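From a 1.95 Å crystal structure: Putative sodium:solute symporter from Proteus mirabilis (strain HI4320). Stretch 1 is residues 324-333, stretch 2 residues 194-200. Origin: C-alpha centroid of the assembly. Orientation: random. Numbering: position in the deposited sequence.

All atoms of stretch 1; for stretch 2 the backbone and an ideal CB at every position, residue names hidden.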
# COMPACT_ATOMS: atom_id res chain seq x y z
N MSE A 324 13.45 -15.02 -19.57
CA MSE A 324 14.15 -15.46 -18.37
C MSE A 324 14.14 -16.96 -18.36
O MSE A 324 13.18 -17.62 -18.84
CB MSE A 324 13.61 -14.83 -17.05
CG MSE A 324 14.25 -13.47 -16.92
SE MSE A 324 13.22 -12.43 -15.64
CE MSE A 324 14.73 -12.34 -14.38
N PRO A 325 15.20 -17.54 -17.79
CA PRO A 325 15.30 -19.01 -17.94
C PRO A 325 14.40 -19.75 -17.01
O PRO A 325 13.93 -19.19 -15.99
CB PRO A 325 16.77 -19.31 -17.62
CG PRO A 325 17.28 -18.13 -16.88
CD PRO A 325 16.41 -16.94 -17.19
N ILE A 326 14.17 -21.00 -17.35
CA ILE A 326 13.41 -21.90 -16.53
C ILE A 326 13.92 -21.88 -15.05
O ILE A 326 15.13 -21.64 -14.78
CB ILE A 326 13.45 -23.32 -17.15
CG1 ILE A 326 12.57 -24.30 -16.37
CG2 ILE A 326 14.87 -23.87 -17.21
CD1 ILE A 326 12.18 -25.48 -17.21
N GLY A 327 13.00 -22.13 -14.11
CA GLY A 327 13.30 -22.00 -12.65
C GLY A 327 13.34 -20.52 -12.22
O GLY A 327 12.57 -20.09 -11.34
N ILE A 328 14.21 -19.73 -12.84
CA ILE A 328 14.23 -18.31 -12.54
C ILE A 328 12.88 -17.63 -12.85
O ILE A 328 12.37 -16.86 -12.02
CB ILE A 328 15.45 -17.60 -13.21
CG1 ILE A 328 16.74 -18.04 -12.53
CG2 ILE A 328 15.31 -16.10 -13.07
CD1 ILE A 328 17.97 -17.40 -13.19
N ALA A 329 12.29 -17.97 -13.99
CA ALA A 329 11.05 -17.42 -14.38
C ALA A 329 9.93 -17.73 -13.36
O ALA A 329 9.10 -16.86 -13.00
CB ALA A 329 10.70 -17.88 -15.80
N GLY A 330 9.94 -18.93 -12.83
CA GLY A 330 8.96 -19.32 -11.84
C GLY A 330 9.12 -18.59 -10.51
O GLY A 330 8.11 -18.32 -9.78
N LEU A 331 10.38 -18.28 -10.19
CA LEU A 331 10.70 -17.49 -9.02
C LEU A 331 10.28 -15.96 -9.10
O LEU A 331 9.88 -15.35 -8.10
CB LEU A 331 12.19 -17.63 -8.71
CG LEU A 331 12.67 -16.87 -7.51
CD1 LEU A 331 12.22 -17.51 -6.26
CD2 LEU A 331 14.18 -16.80 -7.47
N ILE A 332 10.41 -15.36 -10.29
CA ILE A 332 9.93 -13.99 -10.57
C ILE A 332 8.42 -13.90 -10.51
O ILE A 332 7.88 -12.97 -9.95
CB ILE A 332 10.41 -13.52 -11.93
CG1 ILE A 332 11.96 -13.48 -11.96
CG2 ILE A 332 9.88 -12.11 -12.25
CD1 ILE A 332 12.59 -12.72 -10.81
N ILE A 333 7.72 -14.89 -11.04
CA ILE A 333 6.29 -15.01 -10.82
C ILE A 333 5.94 -15.13 -9.34
O ILE A 333 5.00 -14.49 -8.91
CB ILE A 333 5.64 -16.14 -11.61
CG1 ILE A 333 5.71 -15.92 -13.12
CG2 ILE A 333 4.19 -16.33 -11.23
CD1 ILE A 333 6.01 -14.54 -13.63
N UNK A 194 15.96 -6.96 -8.44
CA UNK A 194 17.39 -6.79 -8.73
C UNK A 194 17.81 -7.81 -9.84
O UNK A 194 18.63 -7.50 -10.76
CB UNK A 194 18.22 -6.99 -7.46
N UNK A 195 17.22 -9.00 -9.77
CA UNK A 195 17.61 -10.08 -10.65
C UNK A 195 17.09 -9.81 -12.07
O UNK A 195 17.76 -10.14 -13.04
CB UNK A 195 17.09 -11.42 -10.12
N UNK A 196 15.88 -9.28 -12.19
CA UNK A 196 15.28 -8.84 -13.50
C UNK A 196 16.19 -7.79 -14.14
O UNK A 196 16.55 -7.89 -15.32
CB UNK A 196 13.87 -8.27 -13.31
N UNK A 197 16.56 -6.80 -13.36
CA UNK A 197 17.44 -5.77 -13.87
C UNK A 197 18.74 -6.38 -14.47
O UNK A 197 19.07 -6.16 -15.62
CB UNK A 197 17.78 -4.78 -12.75
N UNK A 198 19.44 -7.14 -13.67
CA UNK A 198 20.66 -7.82 -14.09
C UNK A 198 20.56 -8.60 -15.42
O UNK A 198 21.44 -8.45 -16.30
CB UNK A 198 21.08 -8.78 -12.98
N UNK A 199 19.51 -9.40 -15.53
CA UNK A 199 19.24 -10.17 -16.70
C UNK A 199 18.99 -9.33 -17.92
O UNK A 199 19.41 -9.73 -19.02
CB UNK A 199 18.04 -11.09 -16.45
N UNK A 200 18.26 -8.23 -17.77
CA UNK A 200 18.04 -7.34 -18.90
C UNK A 200 19.38 -6.71 -19.28
O UNK A 200 19.66 -6.57 -20.45
CB UNK A 200 17.00 -6.27 -18.57

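Stretch 1 offers the 194-200 helix an entirely apolar surface: the selenomethionine Met324 and Pro325 in the loop, then Ile328 and Ile332 one turn apart on the helix that follows. The two helices run at 138° between their N-to-C directions, with axes no closer than 11.3 Å, so side chains of some length are needed to fill the space between them. No charge or free side-chain donor waits on the visible side, and the rule to expect is shape rather than polarity.

Position 194 has helical backbone angles, and nothing of stretch 1 lies within 5.5 Å of its ideal CB. Stretch 1 sets no demand here; the residue is Val194, which makes no contact with it.

At position 195 the CA-to-CB bond points toward stretch 1. The ideal CB lies 4.7 Å from Ile332 CD1 and 5.0 Å from Met324 CE, which leaves room for a branched or flexible aliphatic chain; leucine, isoleucine or methionine would all be reasonable. The deposited residue is Leu195, with chi1 t and chi2 p. Its CD2 comes 3.8 Å from Ile328 CG2 and 4.3 Å from Ile332 CD1, so a single methyl touches both isoleucines.

Position 196 points sideways, yet its ideal CB is 4.3 Å from Met324 CE. A short side chain would already meet that methyl, while a longer aliphatic one could also reach Ile332. Ile196 does both: CG1 sits 3.8 Å from Met324 CE, and CD1, on a chi1 m, chi2 t chain, ends 3.7 Å from Ile332 CG2. Met324 CE also approaches the backbone, 3.7 Å from Ile196 CA.

Position 197 points away and position 198 sideways, and nothing of stretch 1 lies within 5.5 Å of either ideal CB, so stretch 1 does not restrict the choice. They are Phe197 and Ile198, and neither touches it.

Position 199 points toward stretch 1, with its ideal CB 4.1 Å from Met324 CE. Pro325 and Ile328 lie farther out, favouring a long, flexible apolar chain; methionine or leucine would suit. The residue is Met199, a selenomethionine like Met324. Its CG packs 3.7 Å from Met324 CE, and its SE reaches 3.8 Å from Pro325 CD and 4.2 Å from Ile328 CD1, joining the loop to the first turn of the helix.

Position 200 points sideways, with nothing of stretch 1 within 5.5 Å of its ideal CB, so many helix-compatible residues would serve; the residue is Ile200, which makes no contact with it. The contact therefore rests on 195, 196 and 199, and on apolar packing without a hydrogen bond between the stretches.

Stretch 2 194-200: VLIFIMI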
# COMPACT_ATOMS: atom_id res chain seq x y z
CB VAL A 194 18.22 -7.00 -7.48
CG1 VAL A 194 19.68 -7.15 -7.82
CG2 VAL A 194 17.99 -5.85 -6.52
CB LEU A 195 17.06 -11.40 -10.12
CG LEU A 195 17.52 -12.61 -10.93
CD1 LEU A 195 19.03 -12.84 -10.85
CD2 LEU A 195 16.73 -13.79 -10.44
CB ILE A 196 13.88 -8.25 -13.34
CG1 ILE A 196 12.86 -9.33 -12.91
CG2 ILE A 196 13.44 -7.60 -14.65
CD1 ILE A 196 11.58 -8.81 -12.30
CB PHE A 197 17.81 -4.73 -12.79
CG PHE A 197 18.66 -3.63 -13.34
CD1 PHE A 197 18.16 -2.79 -14.32
CD2 PHE A 197 19.97 -3.49 -12.94
CE1 PHE A 197 18.95 -1.77 -14.85
CE2 PHE A 197 20.78 -2.51 -13.47
CZ PHE A 197 20.28 -1.65 -14.44
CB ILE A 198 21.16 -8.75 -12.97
CG1 ILE A 198 21.70 -7.88 -11.84
CG2 ILE A 198 22.27 -9.69 -13.49
CD1 ILE A 198 21.79 -8.61 -10.52
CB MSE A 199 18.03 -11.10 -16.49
CG MSE A 199 18.32 -12.00 -15.26
SE MSE A 199 18.04 -13.94 -15.61
CE MSE A 199 19.25 -13.87 -17.17
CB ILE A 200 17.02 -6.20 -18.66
CG1 ILE A 200 15.65 -6.72 -18.31
CG2 ILE A 200 16.90 -5.35 -19.94
CD1 ILE A 200 14.77 -5.68 -17.64
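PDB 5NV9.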